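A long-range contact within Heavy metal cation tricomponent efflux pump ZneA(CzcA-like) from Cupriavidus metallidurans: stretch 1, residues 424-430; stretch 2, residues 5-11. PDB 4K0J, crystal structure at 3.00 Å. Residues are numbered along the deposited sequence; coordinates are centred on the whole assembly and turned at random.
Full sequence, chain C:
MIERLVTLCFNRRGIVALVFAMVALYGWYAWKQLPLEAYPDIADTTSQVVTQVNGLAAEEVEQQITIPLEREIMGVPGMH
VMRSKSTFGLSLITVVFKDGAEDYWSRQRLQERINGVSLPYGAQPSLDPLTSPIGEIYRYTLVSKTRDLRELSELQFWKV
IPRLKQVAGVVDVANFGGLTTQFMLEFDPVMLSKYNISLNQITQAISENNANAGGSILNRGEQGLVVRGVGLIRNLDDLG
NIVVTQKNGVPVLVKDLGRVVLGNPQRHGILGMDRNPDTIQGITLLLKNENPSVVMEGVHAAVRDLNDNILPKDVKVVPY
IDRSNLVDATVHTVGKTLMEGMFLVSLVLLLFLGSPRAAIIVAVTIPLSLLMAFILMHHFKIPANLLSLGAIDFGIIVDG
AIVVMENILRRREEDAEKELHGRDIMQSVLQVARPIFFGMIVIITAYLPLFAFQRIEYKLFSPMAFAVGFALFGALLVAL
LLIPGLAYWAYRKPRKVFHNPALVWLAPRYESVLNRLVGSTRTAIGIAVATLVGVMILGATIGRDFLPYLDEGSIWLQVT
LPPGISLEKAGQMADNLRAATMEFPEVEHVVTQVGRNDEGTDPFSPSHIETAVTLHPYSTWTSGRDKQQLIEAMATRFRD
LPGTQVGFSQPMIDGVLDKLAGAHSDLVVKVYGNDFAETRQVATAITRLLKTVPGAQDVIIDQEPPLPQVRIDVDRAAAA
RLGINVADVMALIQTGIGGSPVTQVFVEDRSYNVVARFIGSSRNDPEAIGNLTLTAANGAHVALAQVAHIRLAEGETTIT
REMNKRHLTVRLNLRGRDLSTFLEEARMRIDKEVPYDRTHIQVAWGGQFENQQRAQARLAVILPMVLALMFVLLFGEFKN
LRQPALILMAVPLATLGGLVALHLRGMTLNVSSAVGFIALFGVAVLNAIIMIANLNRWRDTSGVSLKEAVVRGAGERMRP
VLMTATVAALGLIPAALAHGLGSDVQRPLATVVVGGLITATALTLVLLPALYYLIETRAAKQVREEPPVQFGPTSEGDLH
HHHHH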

# COMPACT_ATOMS: atom_id res chain seq x y z
N ASP C 424 -25.27 30.46 46.35
CA ASP C 424 -25.38 30.11 44.94
C ASP C 424 -24.09 30.40 44.20
O ASP C 424 -23.77 31.55 43.90
CB ASP C 424 -26.55 30.84 44.29
CG ASP C 424 -26.53 32.33 44.56
OD1 ASP C 424 -25.95 32.74 45.58
OD2 ASP C 424 -27.10 33.09 43.75
N ILE C 425 -23.34 29.34 43.92
CA ILE C 425 -22.06 29.47 43.24
C ILE C 425 -22.24 29.96 41.80
O ILE C 425 -21.69 30.99 41.42
CB ILE C 425 -21.27 28.14 43.23
CG1 ILE C 425 -20.71 27.83 44.62
CG2 ILE C 425 -20.12 28.21 42.24
CD1 ILE C 425 -21.67 27.10 45.54
N MET C 426 -23.03 29.23 41.02
CA MET C 426 -23.13 29.51 39.58
C MET C 426 -23.98 30.73 39.23
O MET C 426 -24.53 30.82 38.13
CB MET C 426 -23.59 28.28 38.81
CG MET C 426 -24.98 27.78 39.15
SD MET C 426 -25.60 26.64 37.90
CE MET C 426 -25.77 27.74 36.49
N GLN C 427 -24.09 31.67 40.16
CA GLN C 427 -24.66 32.97 39.86
C GLN C 427 -23.52 33.91 39.51
O GLN C 427 -23.68 34.86 38.73
CB GLN C 427 -25.45 33.51 41.06
CG GLN C 427 -25.83 34.98 40.98
CD GLN C 427 -26.68 35.30 39.76
OE1 GLN C 427 -27.54 34.51 39.37
NE2 GLN C 427 -26.44 36.45 39.16
N SER C 428 -22.35 33.63 40.07
CA SER C 428 -21.16 34.44 39.85
C SER C 428 -20.36 33.96 38.65
O SER C 428 -19.65 34.74 38.01
CB SER C 428 -20.29 34.43 41.10
OG SER C 428 -21.05 34.73 42.26
N VAL C 429 -20.48 32.67 38.34
CA VAL C 429 -19.74 32.07 37.23
C VAL C 429 -20.35 32.46 35.89
O VAL C 429 -19.76 32.22 34.84
CB VAL C 429 -19.68 30.54 37.34
CG1 VAL C 429 -19.52 30.11 38.79
CG2 VAL C 429 -20.92 29.90 36.72
N LEU C 430 -21.54 33.04 35.93
CA LEU C 430 -22.25 33.46 34.73
C LEU C 430 -21.82 34.85 34.28
O LEU C 430 -21.94 35.20 33.11
CB LEU C 430 -23.76 33.41 34.95
CG LEU C 430 -24.51 32.19 34.41
CD1 LEU C 430 -23.87 30.89 34.87
CD2 LEU C 430 -25.97 32.24 34.83
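Stretch 2 5-11: LVTLCFN

Stretch 2 contains a short, weakly bonded helix, about residues 6 to 10, that lies against one side of stretch 1. Its one full-length helical bond runs from Phe-10 N to Val-6 O at 2.9 Å. There is also a weak bond from Asn-11 N to Leu-8 O, 3.3 Å. Stretch 1 is less regular. Its residues 427-430 have helical backbone angles, and Ser-428 N bonds to Ile-425 O at 3.0 Å, which closes a tight turn over Met-426 and Gln-427. The two backbones come nearest at Met-426 and Val-6, where CA to CA is 6.9 Å.

The two stretches meet in opposite order. Ile-425, early in stretch 1, reaches Phe-10, late in stretch 2. Val-429, further along stretch 1, reaches back to Val-6. Met-426 lies between these two contacts and touches both Val-6 and Phe-10.

Met-426 is the main bump. Its side chain has chi1 p, chi2 t and chi3 m, and its CA-to-CB bond points toward the helix. The sulfur rests on the helix backbone, with Met-426 SD 3.4 Å from Val-6 O and 3.5 Å from Thr-7 CA. Met-426 SD also lies 4.1 Å from Phe-10 CB. Val-6, Thr-7 and Phe-10 thus form a shallow seat for the thioether. The terminal methyl continues to Thr-7, where Met-426 CE is 3.6 Å from Thr-7 OG1. Met-426 SD also stands 5.5 Å from the centroid of the Phe-10 ring, obliquely, 44° off the ring normal.

A methyl of Val-6 sits over the notch where Met-426 and Val-429 meet. Val-6 CG1 lies 3.7 Å from Met-426 CB and 3.9 Å from Val-429 CG2. The valine is in the t rotamer and is buried, as is Val-429.

Phe-10 points toward stretch 1, with chi1 t. Ile-425 meets its ring at the edge, near the ring plane: Ile-425 CD1 is 3.5 Å from Phe-10 CE1. The end of the isoleucine therefore abuts the rim of the ring.

Val-6 and Phe-10 are four residues apart, so about one helical turn brings both to the same side. Leu-5 and Leu-8 point away and add nothing to the contact; both are on the surface. On stretch 1, Gln-427 and Ser-428 are out of reach of the helix.

No hydrogen bond links the two stretches. The contact is small, 296 Å² over both sides, and rests on packing. It joins residues at least 415 positions apart in the chain.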

# COMPACT_ATOMS: atom_id res chain seq x y z
N LEU C 5 -24.51 24.79 30.73
CA LEU C 5 -24.39 23.43 31.25
C LEU C 5 -23.77 23.41 32.64
O LEU C 5 -23.40 22.35 33.15
CB LEU C 5 -23.58 22.55 30.30
CG LEU C 5 -24.14 22.39 28.89
CD1 LEU C 5 -23.21 21.54 28.04
CD2 LEU C 5 -25.53 21.79 28.93
N VAL C 6 -23.66 24.58 33.25
CA VAL C 6 -23.22 24.68 34.64
C VAL C 6 -24.39 24.28 35.53
O VAL C 6 -24.20 23.84 36.67
CB VAL C 6 -22.78 26.11 34.98
CG1 VAL C 6 -21.97 26.13 36.26
CG2 VAL C 6 -21.96 26.69 33.84
N THR C 7 -25.59 24.42 35.00
CA THR C 7 -26.82 24.13 35.73
C THR C 7 -26.90 22.67 36.16
O THR C 7 -26.98 22.37 37.36
CB THR C 7 -28.06 24.48 34.90
OG1 THR C 7 -27.88 25.76 34.29
CG2 THR C 7 -29.30 24.51 35.79
N LEU C 8 -26.89 21.76 35.19
CA LEU C 8 -26.96 20.34 35.49
C LEU C 8 -25.72 19.87 36.24
O LEU C 8 -25.77 18.93 37.03
CB LEU C 8 -27.14 19.52 34.21
CG LEU C 8 -28.52 19.52 33.55
CD1 LEU C 8 -28.52 18.64 32.30
CD2 LEU C 8 -29.60 19.07 34.52
N CYS C 9 -24.61 20.56 36.00
CA CYS C 9 -23.33 20.20 36.60
C CYS C 9 -23.29 20.48 38.09
O CYS C 9 -22.70 19.73 38.86
CB CYS C 9 -22.19 20.96 35.91
SG CYS C 9 -21.46 22.26 36.91
N PHE C 10 -23.92 21.58 38.50
CA PHE C 10 -23.97 21.95 39.91
C PHE C 10 -24.70 20.88 40.72
O PHE C 10 -24.40 20.66 41.89
CB PHE C 10 -24.64 23.32 40.09
CG PHE C 10 -24.53 23.87 41.48
CD1 PHE C 10 -23.40 24.56 41.88
CD2 PHE C 10 -25.57 23.71 42.39
CE1 PHE C 10 -23.29 25.07 43.16
CE2 PHE C 10 -25.47 24.22 43.67
CZ PHE C 10 -24.33 24.90 44.05
N ASN C 11 -25.66 20.22 40.07
CA ASN C 11 -26.37 19.11 40.68
C ASN C 11 -25.75 17.77 40.29
O ASN C 11 -26.28 16.71 40.60
CB ASN C 11 -27.85 19.13 40.29
CG ASN C 11 -28.55 20.41 40.72
OD1 ASN C 11 -28.20 21.01 41.74
ND2 ASN C 11 -29.54 20.83 39.95